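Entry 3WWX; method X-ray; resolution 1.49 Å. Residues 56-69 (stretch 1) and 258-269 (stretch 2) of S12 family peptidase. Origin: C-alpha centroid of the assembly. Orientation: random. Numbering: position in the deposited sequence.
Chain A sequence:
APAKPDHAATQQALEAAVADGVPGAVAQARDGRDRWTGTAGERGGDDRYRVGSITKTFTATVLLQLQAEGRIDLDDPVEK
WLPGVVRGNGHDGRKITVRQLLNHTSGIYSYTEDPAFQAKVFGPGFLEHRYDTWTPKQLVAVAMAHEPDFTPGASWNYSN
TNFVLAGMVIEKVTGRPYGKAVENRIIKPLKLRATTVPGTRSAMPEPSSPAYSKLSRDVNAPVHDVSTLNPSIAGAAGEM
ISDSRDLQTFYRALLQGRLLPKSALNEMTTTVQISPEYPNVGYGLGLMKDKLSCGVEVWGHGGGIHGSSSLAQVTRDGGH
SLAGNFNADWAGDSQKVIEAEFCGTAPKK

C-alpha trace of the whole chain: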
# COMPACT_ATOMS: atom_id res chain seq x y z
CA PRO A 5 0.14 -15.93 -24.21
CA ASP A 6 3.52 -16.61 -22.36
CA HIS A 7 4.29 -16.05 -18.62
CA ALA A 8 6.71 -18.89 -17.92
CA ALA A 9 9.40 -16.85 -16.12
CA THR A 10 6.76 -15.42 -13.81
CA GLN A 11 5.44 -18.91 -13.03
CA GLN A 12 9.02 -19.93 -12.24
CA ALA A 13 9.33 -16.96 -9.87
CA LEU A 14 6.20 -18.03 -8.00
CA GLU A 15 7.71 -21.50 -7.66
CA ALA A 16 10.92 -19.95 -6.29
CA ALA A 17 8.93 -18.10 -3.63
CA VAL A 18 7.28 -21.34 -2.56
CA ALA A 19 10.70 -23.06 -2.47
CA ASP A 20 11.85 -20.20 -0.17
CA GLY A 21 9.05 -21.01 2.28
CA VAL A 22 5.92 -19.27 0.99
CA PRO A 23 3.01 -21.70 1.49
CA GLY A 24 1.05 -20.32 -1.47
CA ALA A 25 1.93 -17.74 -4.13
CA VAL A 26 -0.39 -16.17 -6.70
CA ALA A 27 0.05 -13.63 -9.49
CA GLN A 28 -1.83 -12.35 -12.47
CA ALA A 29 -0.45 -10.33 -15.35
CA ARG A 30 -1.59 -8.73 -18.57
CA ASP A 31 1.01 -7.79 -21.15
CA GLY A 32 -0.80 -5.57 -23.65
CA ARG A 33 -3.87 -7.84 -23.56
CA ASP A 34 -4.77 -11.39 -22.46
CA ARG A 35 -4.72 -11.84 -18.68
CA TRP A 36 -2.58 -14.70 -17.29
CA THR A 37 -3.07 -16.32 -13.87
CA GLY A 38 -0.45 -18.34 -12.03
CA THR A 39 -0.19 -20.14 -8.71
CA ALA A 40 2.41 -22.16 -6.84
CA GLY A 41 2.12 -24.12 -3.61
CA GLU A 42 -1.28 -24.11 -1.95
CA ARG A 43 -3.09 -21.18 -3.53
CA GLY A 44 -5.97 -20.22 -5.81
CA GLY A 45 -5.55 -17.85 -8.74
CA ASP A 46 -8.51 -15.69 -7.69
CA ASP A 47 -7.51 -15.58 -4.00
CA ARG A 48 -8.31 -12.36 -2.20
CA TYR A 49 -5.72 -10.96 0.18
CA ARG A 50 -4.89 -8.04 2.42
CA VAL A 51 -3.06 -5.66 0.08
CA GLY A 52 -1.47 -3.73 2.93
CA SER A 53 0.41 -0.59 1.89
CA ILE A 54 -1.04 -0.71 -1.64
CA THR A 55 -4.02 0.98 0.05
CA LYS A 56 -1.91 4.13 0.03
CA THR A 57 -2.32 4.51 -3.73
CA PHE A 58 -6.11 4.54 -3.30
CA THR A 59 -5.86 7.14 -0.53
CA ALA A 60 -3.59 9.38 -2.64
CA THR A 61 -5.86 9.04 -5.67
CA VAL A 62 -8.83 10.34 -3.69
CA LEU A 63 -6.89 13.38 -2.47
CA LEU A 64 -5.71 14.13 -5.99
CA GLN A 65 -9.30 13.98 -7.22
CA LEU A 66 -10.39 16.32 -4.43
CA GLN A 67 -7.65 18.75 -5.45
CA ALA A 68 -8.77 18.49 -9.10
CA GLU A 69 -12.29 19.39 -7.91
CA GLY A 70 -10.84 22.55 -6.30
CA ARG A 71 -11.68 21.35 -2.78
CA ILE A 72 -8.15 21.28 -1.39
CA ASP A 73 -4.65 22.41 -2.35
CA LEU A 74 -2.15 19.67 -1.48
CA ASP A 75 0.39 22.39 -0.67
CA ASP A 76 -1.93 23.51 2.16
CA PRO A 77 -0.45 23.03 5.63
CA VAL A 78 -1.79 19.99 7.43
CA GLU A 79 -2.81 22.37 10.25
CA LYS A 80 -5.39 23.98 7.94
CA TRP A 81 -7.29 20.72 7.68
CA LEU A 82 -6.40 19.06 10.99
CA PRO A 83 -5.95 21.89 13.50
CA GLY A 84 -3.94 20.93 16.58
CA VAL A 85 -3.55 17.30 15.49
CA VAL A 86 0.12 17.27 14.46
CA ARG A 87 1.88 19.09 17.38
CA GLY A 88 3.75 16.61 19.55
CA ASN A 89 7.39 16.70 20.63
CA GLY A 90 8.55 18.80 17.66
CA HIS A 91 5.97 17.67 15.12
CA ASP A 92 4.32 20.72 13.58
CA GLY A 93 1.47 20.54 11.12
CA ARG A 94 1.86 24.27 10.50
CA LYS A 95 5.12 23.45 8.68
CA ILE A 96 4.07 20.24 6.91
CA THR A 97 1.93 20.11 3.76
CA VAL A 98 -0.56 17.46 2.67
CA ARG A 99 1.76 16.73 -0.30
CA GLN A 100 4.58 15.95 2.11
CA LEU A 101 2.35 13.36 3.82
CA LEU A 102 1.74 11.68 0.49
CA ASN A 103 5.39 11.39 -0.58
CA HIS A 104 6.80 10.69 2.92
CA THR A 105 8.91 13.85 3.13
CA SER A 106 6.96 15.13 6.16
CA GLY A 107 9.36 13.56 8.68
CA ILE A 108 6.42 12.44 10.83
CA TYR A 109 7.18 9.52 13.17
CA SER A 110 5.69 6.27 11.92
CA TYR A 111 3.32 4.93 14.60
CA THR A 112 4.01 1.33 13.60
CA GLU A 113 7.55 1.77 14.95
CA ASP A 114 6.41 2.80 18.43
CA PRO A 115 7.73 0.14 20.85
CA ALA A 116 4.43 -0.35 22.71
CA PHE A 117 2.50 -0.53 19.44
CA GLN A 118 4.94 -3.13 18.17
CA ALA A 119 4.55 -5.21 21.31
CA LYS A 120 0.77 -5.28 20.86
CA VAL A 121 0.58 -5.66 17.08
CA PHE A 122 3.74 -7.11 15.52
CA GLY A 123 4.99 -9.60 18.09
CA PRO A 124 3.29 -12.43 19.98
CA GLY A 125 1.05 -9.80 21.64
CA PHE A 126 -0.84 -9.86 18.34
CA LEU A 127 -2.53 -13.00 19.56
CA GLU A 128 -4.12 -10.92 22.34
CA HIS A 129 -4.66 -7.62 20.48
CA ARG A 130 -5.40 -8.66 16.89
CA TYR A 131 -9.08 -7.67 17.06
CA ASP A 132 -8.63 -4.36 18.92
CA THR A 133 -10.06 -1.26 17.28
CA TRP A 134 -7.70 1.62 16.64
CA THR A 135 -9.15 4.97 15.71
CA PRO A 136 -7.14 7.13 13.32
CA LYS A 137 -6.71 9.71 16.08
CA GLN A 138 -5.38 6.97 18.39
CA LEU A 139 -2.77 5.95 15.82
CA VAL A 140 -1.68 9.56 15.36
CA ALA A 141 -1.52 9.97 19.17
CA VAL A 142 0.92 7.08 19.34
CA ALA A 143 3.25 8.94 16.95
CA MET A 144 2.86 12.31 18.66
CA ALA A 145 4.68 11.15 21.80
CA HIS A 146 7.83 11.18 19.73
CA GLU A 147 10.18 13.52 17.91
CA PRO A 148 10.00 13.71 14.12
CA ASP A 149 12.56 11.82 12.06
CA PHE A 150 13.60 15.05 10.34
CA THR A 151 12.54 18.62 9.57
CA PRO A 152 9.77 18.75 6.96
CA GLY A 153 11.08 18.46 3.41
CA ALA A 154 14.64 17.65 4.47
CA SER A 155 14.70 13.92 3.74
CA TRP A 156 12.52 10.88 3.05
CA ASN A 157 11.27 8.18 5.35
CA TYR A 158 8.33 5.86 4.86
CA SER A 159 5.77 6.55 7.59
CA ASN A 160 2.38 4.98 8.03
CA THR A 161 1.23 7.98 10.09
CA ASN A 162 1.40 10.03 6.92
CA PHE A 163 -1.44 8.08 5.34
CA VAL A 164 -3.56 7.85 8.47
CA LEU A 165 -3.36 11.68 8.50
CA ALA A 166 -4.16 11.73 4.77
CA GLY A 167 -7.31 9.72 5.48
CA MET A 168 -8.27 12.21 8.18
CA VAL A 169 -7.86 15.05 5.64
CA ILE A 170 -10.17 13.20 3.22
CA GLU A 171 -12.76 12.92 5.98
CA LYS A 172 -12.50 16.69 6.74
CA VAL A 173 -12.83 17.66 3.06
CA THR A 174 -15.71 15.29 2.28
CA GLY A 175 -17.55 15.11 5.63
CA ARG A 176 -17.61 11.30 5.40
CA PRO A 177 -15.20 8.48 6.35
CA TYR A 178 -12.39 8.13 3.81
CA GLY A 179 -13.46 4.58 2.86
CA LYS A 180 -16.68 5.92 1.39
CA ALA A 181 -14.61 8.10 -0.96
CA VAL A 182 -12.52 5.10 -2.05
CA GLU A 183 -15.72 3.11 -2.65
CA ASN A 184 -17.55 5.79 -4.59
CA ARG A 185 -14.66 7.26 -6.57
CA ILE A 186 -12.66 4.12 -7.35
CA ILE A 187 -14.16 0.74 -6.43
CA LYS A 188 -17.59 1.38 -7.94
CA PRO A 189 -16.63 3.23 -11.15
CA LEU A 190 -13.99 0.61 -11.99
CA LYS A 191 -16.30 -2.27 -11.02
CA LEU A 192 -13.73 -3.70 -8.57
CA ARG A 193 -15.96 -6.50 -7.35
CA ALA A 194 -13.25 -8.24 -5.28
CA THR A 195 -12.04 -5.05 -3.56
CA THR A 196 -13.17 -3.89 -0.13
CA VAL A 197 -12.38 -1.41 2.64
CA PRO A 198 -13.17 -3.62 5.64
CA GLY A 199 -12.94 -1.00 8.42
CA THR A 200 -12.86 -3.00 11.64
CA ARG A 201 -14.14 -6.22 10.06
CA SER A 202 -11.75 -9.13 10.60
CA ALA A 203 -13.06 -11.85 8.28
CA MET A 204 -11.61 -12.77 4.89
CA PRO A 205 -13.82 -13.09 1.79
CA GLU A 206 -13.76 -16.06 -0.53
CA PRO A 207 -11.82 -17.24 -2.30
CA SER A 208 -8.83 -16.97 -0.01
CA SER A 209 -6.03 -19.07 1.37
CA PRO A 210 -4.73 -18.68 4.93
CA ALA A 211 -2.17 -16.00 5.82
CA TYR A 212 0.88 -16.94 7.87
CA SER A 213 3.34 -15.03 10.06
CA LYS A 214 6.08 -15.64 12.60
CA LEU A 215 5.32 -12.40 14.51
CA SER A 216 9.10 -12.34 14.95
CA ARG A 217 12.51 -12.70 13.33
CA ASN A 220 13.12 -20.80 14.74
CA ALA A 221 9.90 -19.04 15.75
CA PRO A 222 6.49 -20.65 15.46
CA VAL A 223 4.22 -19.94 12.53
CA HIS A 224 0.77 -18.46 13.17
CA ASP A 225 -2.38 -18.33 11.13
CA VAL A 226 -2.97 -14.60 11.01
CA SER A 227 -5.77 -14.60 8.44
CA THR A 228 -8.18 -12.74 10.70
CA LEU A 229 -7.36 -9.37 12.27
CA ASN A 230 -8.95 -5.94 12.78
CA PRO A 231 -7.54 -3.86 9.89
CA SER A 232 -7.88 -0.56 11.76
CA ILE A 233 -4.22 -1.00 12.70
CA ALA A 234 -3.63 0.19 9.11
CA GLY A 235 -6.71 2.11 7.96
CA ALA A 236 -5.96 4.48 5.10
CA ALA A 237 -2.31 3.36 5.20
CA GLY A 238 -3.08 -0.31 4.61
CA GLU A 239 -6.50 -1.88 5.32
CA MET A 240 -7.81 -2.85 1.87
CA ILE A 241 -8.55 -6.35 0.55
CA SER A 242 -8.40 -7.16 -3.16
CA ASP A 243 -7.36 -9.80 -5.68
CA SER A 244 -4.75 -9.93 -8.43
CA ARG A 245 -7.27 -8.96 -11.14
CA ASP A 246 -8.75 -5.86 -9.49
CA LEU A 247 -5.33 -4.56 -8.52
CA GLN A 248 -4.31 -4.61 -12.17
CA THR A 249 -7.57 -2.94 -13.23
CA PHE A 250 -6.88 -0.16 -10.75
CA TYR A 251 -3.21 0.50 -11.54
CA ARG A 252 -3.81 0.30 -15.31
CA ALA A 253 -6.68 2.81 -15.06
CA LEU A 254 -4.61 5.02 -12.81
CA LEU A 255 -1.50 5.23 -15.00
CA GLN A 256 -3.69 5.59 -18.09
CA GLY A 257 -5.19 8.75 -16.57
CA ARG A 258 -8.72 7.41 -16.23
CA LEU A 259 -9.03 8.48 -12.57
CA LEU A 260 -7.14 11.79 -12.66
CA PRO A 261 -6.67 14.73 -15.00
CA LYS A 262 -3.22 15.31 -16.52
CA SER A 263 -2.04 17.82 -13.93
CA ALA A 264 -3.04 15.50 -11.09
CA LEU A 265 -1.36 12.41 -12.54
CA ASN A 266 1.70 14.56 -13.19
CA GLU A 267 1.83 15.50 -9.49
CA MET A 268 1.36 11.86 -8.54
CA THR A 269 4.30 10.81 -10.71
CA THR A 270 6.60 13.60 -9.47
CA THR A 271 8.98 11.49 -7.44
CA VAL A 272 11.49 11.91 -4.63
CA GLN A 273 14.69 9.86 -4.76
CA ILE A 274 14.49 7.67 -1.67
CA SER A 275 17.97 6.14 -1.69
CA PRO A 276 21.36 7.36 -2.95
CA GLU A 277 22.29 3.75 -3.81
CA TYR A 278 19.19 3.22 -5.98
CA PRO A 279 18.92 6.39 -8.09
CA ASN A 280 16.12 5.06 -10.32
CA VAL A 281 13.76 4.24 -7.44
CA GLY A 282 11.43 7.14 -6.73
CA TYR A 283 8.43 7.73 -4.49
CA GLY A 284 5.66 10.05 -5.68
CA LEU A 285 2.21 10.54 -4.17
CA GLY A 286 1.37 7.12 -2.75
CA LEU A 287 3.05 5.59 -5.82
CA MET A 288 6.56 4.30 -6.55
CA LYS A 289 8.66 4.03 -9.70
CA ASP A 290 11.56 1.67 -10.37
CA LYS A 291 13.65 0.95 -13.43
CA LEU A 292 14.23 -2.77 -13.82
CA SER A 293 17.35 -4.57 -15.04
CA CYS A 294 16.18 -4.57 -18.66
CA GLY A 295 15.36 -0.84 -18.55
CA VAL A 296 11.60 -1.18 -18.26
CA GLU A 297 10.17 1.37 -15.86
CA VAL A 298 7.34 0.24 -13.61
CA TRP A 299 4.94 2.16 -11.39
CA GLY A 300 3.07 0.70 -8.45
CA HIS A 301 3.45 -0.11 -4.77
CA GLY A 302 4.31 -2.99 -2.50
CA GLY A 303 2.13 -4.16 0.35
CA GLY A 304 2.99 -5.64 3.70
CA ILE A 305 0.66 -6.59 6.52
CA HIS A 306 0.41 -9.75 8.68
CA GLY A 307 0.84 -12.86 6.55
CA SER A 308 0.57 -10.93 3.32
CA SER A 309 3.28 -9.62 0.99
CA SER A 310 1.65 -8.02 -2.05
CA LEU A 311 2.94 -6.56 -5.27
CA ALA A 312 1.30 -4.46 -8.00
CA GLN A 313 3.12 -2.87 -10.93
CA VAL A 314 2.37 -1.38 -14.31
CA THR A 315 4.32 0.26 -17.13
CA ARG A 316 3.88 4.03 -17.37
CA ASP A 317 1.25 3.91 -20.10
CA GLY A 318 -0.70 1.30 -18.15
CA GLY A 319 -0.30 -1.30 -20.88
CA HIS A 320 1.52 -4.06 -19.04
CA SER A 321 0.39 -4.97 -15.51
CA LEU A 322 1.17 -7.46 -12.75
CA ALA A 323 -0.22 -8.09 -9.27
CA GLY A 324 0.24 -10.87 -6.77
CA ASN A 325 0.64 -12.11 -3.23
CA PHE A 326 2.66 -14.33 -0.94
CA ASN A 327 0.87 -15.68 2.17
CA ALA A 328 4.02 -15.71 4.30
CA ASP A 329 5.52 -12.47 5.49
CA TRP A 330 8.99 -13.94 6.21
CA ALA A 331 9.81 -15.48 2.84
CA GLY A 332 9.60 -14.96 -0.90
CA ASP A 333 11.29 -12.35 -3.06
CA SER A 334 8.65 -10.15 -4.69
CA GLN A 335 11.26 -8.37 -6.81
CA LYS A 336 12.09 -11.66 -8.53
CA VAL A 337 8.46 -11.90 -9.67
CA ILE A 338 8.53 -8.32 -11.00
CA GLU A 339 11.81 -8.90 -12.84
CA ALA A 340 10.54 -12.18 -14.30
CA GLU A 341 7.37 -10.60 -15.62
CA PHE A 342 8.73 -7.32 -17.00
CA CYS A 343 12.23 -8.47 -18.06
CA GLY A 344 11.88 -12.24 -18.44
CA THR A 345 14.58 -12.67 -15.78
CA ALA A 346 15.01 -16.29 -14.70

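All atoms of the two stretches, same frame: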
# COMPACT_ATOMS: atom_id res chain seq x y z
N LYS A 56 -2.38 2.76 0.15
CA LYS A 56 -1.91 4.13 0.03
C LYS A 56 -2.18 4.74 -1.34
O LYS A 56 -2.44 5.93 -1.45
CB LYS A 56 -0.43 4.23 0.34
CG LYS A 56 -0.09 3.99 1.80
CD LYS A 56 1.37 4.30 2.09
CE LYS A 56 1.70 4.16 3.56
NZ LYS A 56 1.62 2.76 4.04
N THR A 57 -2.08 3.95 -2.41
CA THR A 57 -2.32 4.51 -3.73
C THR A 57 -3.78 4.94 -3.87
O THR A 57 -4.07 5.96 -4.50
CB THR A 57 -1.96 3.51 -4.83
OG1 THR A 57 -0.67 2.97 -4.58
CG2 THR A 57 -1.99 4.20 -6.18
N PHE A 58 -4.69 4.17 -3.29
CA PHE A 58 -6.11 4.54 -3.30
C PHE A 58 -6.32 5.84 -2.52
O PHE A 58 -7.00 6.76 -2.99
CB PHE A 58 -6.97 3.42 -2.71
CG PHE A 58 -7.02 2.18 -3.56
CD1 PHE A 58 -6.04 1.21 -3.46
CD2 PHE A 58 -8.06 1.97 -4.46
CE1 PHE A 58 -6.07 0.05 -4.23
CE2 PHE A 58 -8.08 0.81 -5.25
CZ PHE A 58 -7.10 -0.14 -5.12
N THR A 59 -5.75 5.93 -1.34
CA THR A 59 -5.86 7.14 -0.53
C THR A 59 -5.34 8.37 -1.26
O THR A 59 -6.01 9.43 -1.28
CB THR A 59 -5.10 6.91 0.79
OG1 THR A 59 -5.70 5.78 1.44
CG2 THR A 59 -5.14 8.12 1.69
N ALA A 60 -4.16 8.26 -1.88
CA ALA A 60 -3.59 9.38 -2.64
C ALA A 60 -4.45 9.76 -3.83
O ALA A 60 -4.61 10.94 -4.12
CB ALA A 60 -2.18 9.06 -3.10
N THR A 61 -5.01 8.77 -4.51
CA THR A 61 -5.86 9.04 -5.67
C THR A 61 -7.06 9.89 -5.27
O THR A 61 -7.41 10.84 -5.95
CB THR A 61 -6.32 7.74 -6.34
OG1 THR A 61 -5.17 7.03 -6.84
CG2 THR A 61 -7.25 8.01 -7.53
N VAL A 62 -7.68 9.56 -4.15
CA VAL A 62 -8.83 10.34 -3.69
C VAL A 62 -8.42 11.79 -3.44
O VAL A 62 -9.12 12.71 -3.86
CB VAL A 62 -9.44 9.73 -2.43
CG1 VAL A 62 -10.47 10.68 -1.81
CG2 VAL A 62 -10.07 8.40 -2.76
N LEU A 63 -7.30 12.01 -2.76
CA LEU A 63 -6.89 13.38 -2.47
C LEU A 63 -6.56 14.14 -3.73
O LEU A 63 -6.82 15.34 -3.82
CB LEU A 63 -5.72 13.42 -1.50
CG LEU A 63 -6.19 13.25 -0.07
CD1 LEU A 63 -5.04 12.82 0.80
CD2 LEU A 63 -6.80 14.55 0.45
N LEU A 64 -5.98 13.46 -4.71
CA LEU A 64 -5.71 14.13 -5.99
C LEU A 64 -7.00 14.47 -6.75
O LEU A 64 -7.06 15.53 -7.38
CB LEU A 64 -4.74 13.28 -6.82
CG LEU A 64 -3.30 13.37 -6.32
CD1 LEU A 64 -2.49 12.15 -6.73
CD2 LEU A 64 -2.63 14.64 -6.84
N GLN A 65 -8.00 13.62 -6.67
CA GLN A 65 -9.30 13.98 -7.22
C GLN A 65 -9.89 15.18 -6.50
O GLN A 65 -10.41 16.09 -7.15
CB GLN A 65 -10.28 12.81 -7.16
CG GLN A 65 -9.94 11.65 -8.09
CD GLN A 65 -11.09 10.68 -8.20
OE1 GLN A 65 -12.03 10.72 -7.41
NE2 GLN A 65 -11.04 9.81 -9.20
N LEU A 66 -9.82 15.20 -5.18
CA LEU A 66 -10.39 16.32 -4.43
C LEU A 66 -9.69 17.62 -4.80
O LEU A 66 -10.34 18.67 -4.90
CB LEU A 66 -10.33 16.06 -2.92
CG LEU A 66 -11.20 14.90 -2.42
CD1 LEU A 66 -10.82 14.57 -0.99
CD2 LEU A 66 -12.69 15.23 -2.54
N GLN A 67 -8.38 17.56 -5.02
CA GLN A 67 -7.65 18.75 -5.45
C GLN A 67 -8.11 19.18 -6.85
O GLN A 67 -8.26 20.38 -7.11
CB GLN A 67 -6.13 18.53 -5.41
CG GLN A 67 -5.36 19.71 -5.99
CD GLN A 67 -3.87 19.60 -5.87
OE1 GLN A 67 -3.24 20.34 -5.10
NE2 GLN A 67 -3.28 18.69 -6.64
N ALA A 68 -8.31 18.22 -7.74
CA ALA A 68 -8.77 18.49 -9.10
C ALA A 68 -10.16 19.12 -9.10
O ALA A 68 -10.52 19.83 -10.03
CB ALA A 68 -8.78 17.23 -9.91
N GLU A 69 -10.94 18.84 -8.06
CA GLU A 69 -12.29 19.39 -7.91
C GLU A 69 -12.25 20.77 -7.23
O GLU A 69 -13.30 21.36 -6.99
CB GLU A 69 -13.20 18.41 -7.16
CG GLU A 69 -13.45 17.12 -7.93
CD GLU A 69 -14.12 16.00 -7.13
OE1 GLU A 69 -14.47 16.22 -5.95
OE2 GLU A 69 -14.30 14.91 -7.70
N ARG A 258 -7.26 7.52 -16.26
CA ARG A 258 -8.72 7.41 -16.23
C ARG A 258 -9.35 7.87 -14.92
O ARG A 258 -10.56 8.02 -14.85
CB ARG A 258 -9.17 5.99 -16.56
CG ARG A 258 -8.53 5.47 -17.81
CD ARG A 258 -9.38 4.45 -18.52
NE ARG A 258 -8.61 3.81 -19.58
CZ ARG A 258 -9.10 3.28 -20.70
NH1 ARG A 258 -10.40 3.33 -20.96
NH2 ARG A 258 -8.27 2.69 -21.53
N LEU A 259 -8.53 8.07 -13.88
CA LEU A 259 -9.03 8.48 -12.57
C LEU A 259 -8.62 9.90 -12.21
O LEU A 259 -9.09 10.44 -11.21
CB LEU A 259 -8.48 7.53 -11.50
CG LEU A 259 -8.99 6.10 -11.57
CD1 LEU A 259 -8.22 5.17 -10.63
CD2 LEU A 259 -10.46 6.08 -11.21
N LEU A 260 -7.73 10.49 -12.99
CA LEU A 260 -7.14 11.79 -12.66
C LEU A 260 -6.89 12.59 -13.92
O LEU A 260 -6.47 12.04 -14.93
CB LEU A 260 -5.80 11.62 -11.96
CG LEU A 260 -5.78 10.95 -10.59
CD1 LEU A 260 -4.36 10.76 -10.13
CD2 LEU A 260 -6.56 11.77 -9.57
N PRO A 261 -7.11 13.92 -13.86
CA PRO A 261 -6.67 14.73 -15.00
C PRO A 261 -5.14 14.78 -15.10
O PRO A 261 -4.41 14.38 -14.17
CB PRO A 261 -7.27 16.11 -14.70
CG PRO A 261 -7.43 16.15 -13.23
CD PRO A 261 -7.67 14.73 -12.77
N LYS A 262 -4.66 15.28 -16.23
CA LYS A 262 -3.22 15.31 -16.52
C LYS A 262 -2.40 15.94 -15.41
O LYS A 262 -1.35 15.42 -15.05
CB LYS A 262 -2.97 16.10 -17.82
CG LYS A 262 -1.50 16.50 -18.07
CD LYS A 262 -1.36 17.86 -18.75
CE LYS A 262 -1.85 17.82 -20.19
NZ LYS A 262 -1.52 19.08 -20.95
N SER A 263 -2.84 17.09 -14.91
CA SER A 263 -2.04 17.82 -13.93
C SER A 263 -1.92 16.97 -12.67
O SER A 263 -0.87 16.93 -12.05
CB SER A 263 -2.67 19.17 -13.58
OG SER A 263 -4.00 19.00 -13.11
N ALA A 264 -3.01 16.32 -12.31
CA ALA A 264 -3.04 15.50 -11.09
C ALA A 264 -2.14 14.27 -11.23
O ALA A 264 -1.35 13.96 -10.32
CB ALA A 264 -4.43 15.10 -10.77
N LEU A 265 -2.24 13.55 -12.34
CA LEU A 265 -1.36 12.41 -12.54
C LEU A 265 0.10 12.85 -12.62
O LEU A 265 1.02 12.14 -12.19
CB LEU A 265 -1.76 11.63 -13.79
CG LEU A 265 -1.03 10.30 -14.04
CD1 LEU A 265 -1.12 9.37 -12.84
CD2 LEU A 265 -1.61 9.63 -15.25
N ASN A 266 0.34 14.03 -13.17
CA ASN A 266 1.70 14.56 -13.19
C ASN A 266 2.26 14.79 -11.78
O ASN A 266 3.42 14.49 -11.51
CB ASN A 266 1.74 15.90 -13.92
CG ASN A 266 3.14 16.46 -14.01
OD1 ASN A 266 4.04 15.84 -14.58
ND2 ASN A 266 3.34 17.64 -13.42
N GLU A 267 1.44 15.33 -10.89
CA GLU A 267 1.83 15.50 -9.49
C GLU A 267 2.09 14.15 -8.85
O GLU A 267 3.06 13.99 -8.12
CB GLU A 267 0.77 16.28 -8.72
CG GLU A 267 0.76 17.77 -9.10
CD GLU A 267 -0.16 18.64 -8.25
OE1 GLU A 267 -0.47 18.28 -7.10
OE2 GLU A 267 -0.59 19.72 -8.75
N MET A 268 1.23 13.18 -9.14
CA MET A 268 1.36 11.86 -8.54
C MET A 268 2.67 11.20 -8.93
O MET A 268 3.27 10.48 -8.12
CB MET A 268 0.21 10.97 -8.96
CG MET A 268 0.11 9.71 -8.12
SD MET A 268 -1.32 8.72 -8.60
CE MET A 268 -1.84 8.14 -6.99
N THR A 269 3.10 11.42 -10.17
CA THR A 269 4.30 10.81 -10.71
C THR A 269 5.54 11.72 -10.60
O THR A 269 6.58 11.42 -11.19
CB THR A 269 4.13 10.41 -12.19
OG1 THR A 269 3.76 11.56 -12.96
CG2 THR A 269 3.07 9.34 -12.32
O HOH W 1 -1.17 21.65 -6.27

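Two helices, 56-68 and 262-268, pack with their axes 9.7 Å apart at closest approach and their directions 140° apart. The contact combines leucines, alanines and a proline with one long thioether and two hydrogen bonds donated by glutamine amides nearer its edges.

Stretch 2 enters as a loop. Leu259 points toward the helix, its CB 4.2 Å from Thr61 CG2, but its backbone does the polar work: Gln65 NE2 donates to Leu259 O at 2.9 Å. A carbonyl not used by a helix needs a donor, and the extended glutamine, with chi1 m and chi2 t, carries its amide across to supply one. Leu260 starts sideways and its end turns inward, placing CD2 3.6 Å from Leu64 CB and 3.7 Å from Gln65 CG; a branched apolar tip covers both the leucine and the aliphatic part of the glutamine.

Pro261 takes the N-cap position of the second helix, and its CG lies 3.7 Å from Ala68 CB, a compact pairing at the exposed margin. One turn later Ala264 faces Leu64, with Ala264 CB 4.3 Å from Leu64 CD2. Here the CA atoms of Leu64 and Ala264 are 5.9 Å apart, and the methyl of alanine leaves space for the leucine.

Glu267 points toward the partner and accepts a hydrogen bond at OE1 from Gln67 NE2, 2.9 Å away. A water donates to both Gln67 OE1 (2.7 Å) and Glu267 OE2 (3.2 Å), so the two side chains are joined twice.

Met268 ends the helix as a knob among Thr57, Ala60, Thr61 and Leu64. Its CB meets Leu64 CD1 at 3.7 Å, while its CE reaches Ala60 CB at 4.0 Å and Thr61 OG1 at 3.5 Å. That hydroxyl suits a buried site because it donates to Thr57 O at 2.8 Å, within its own helix.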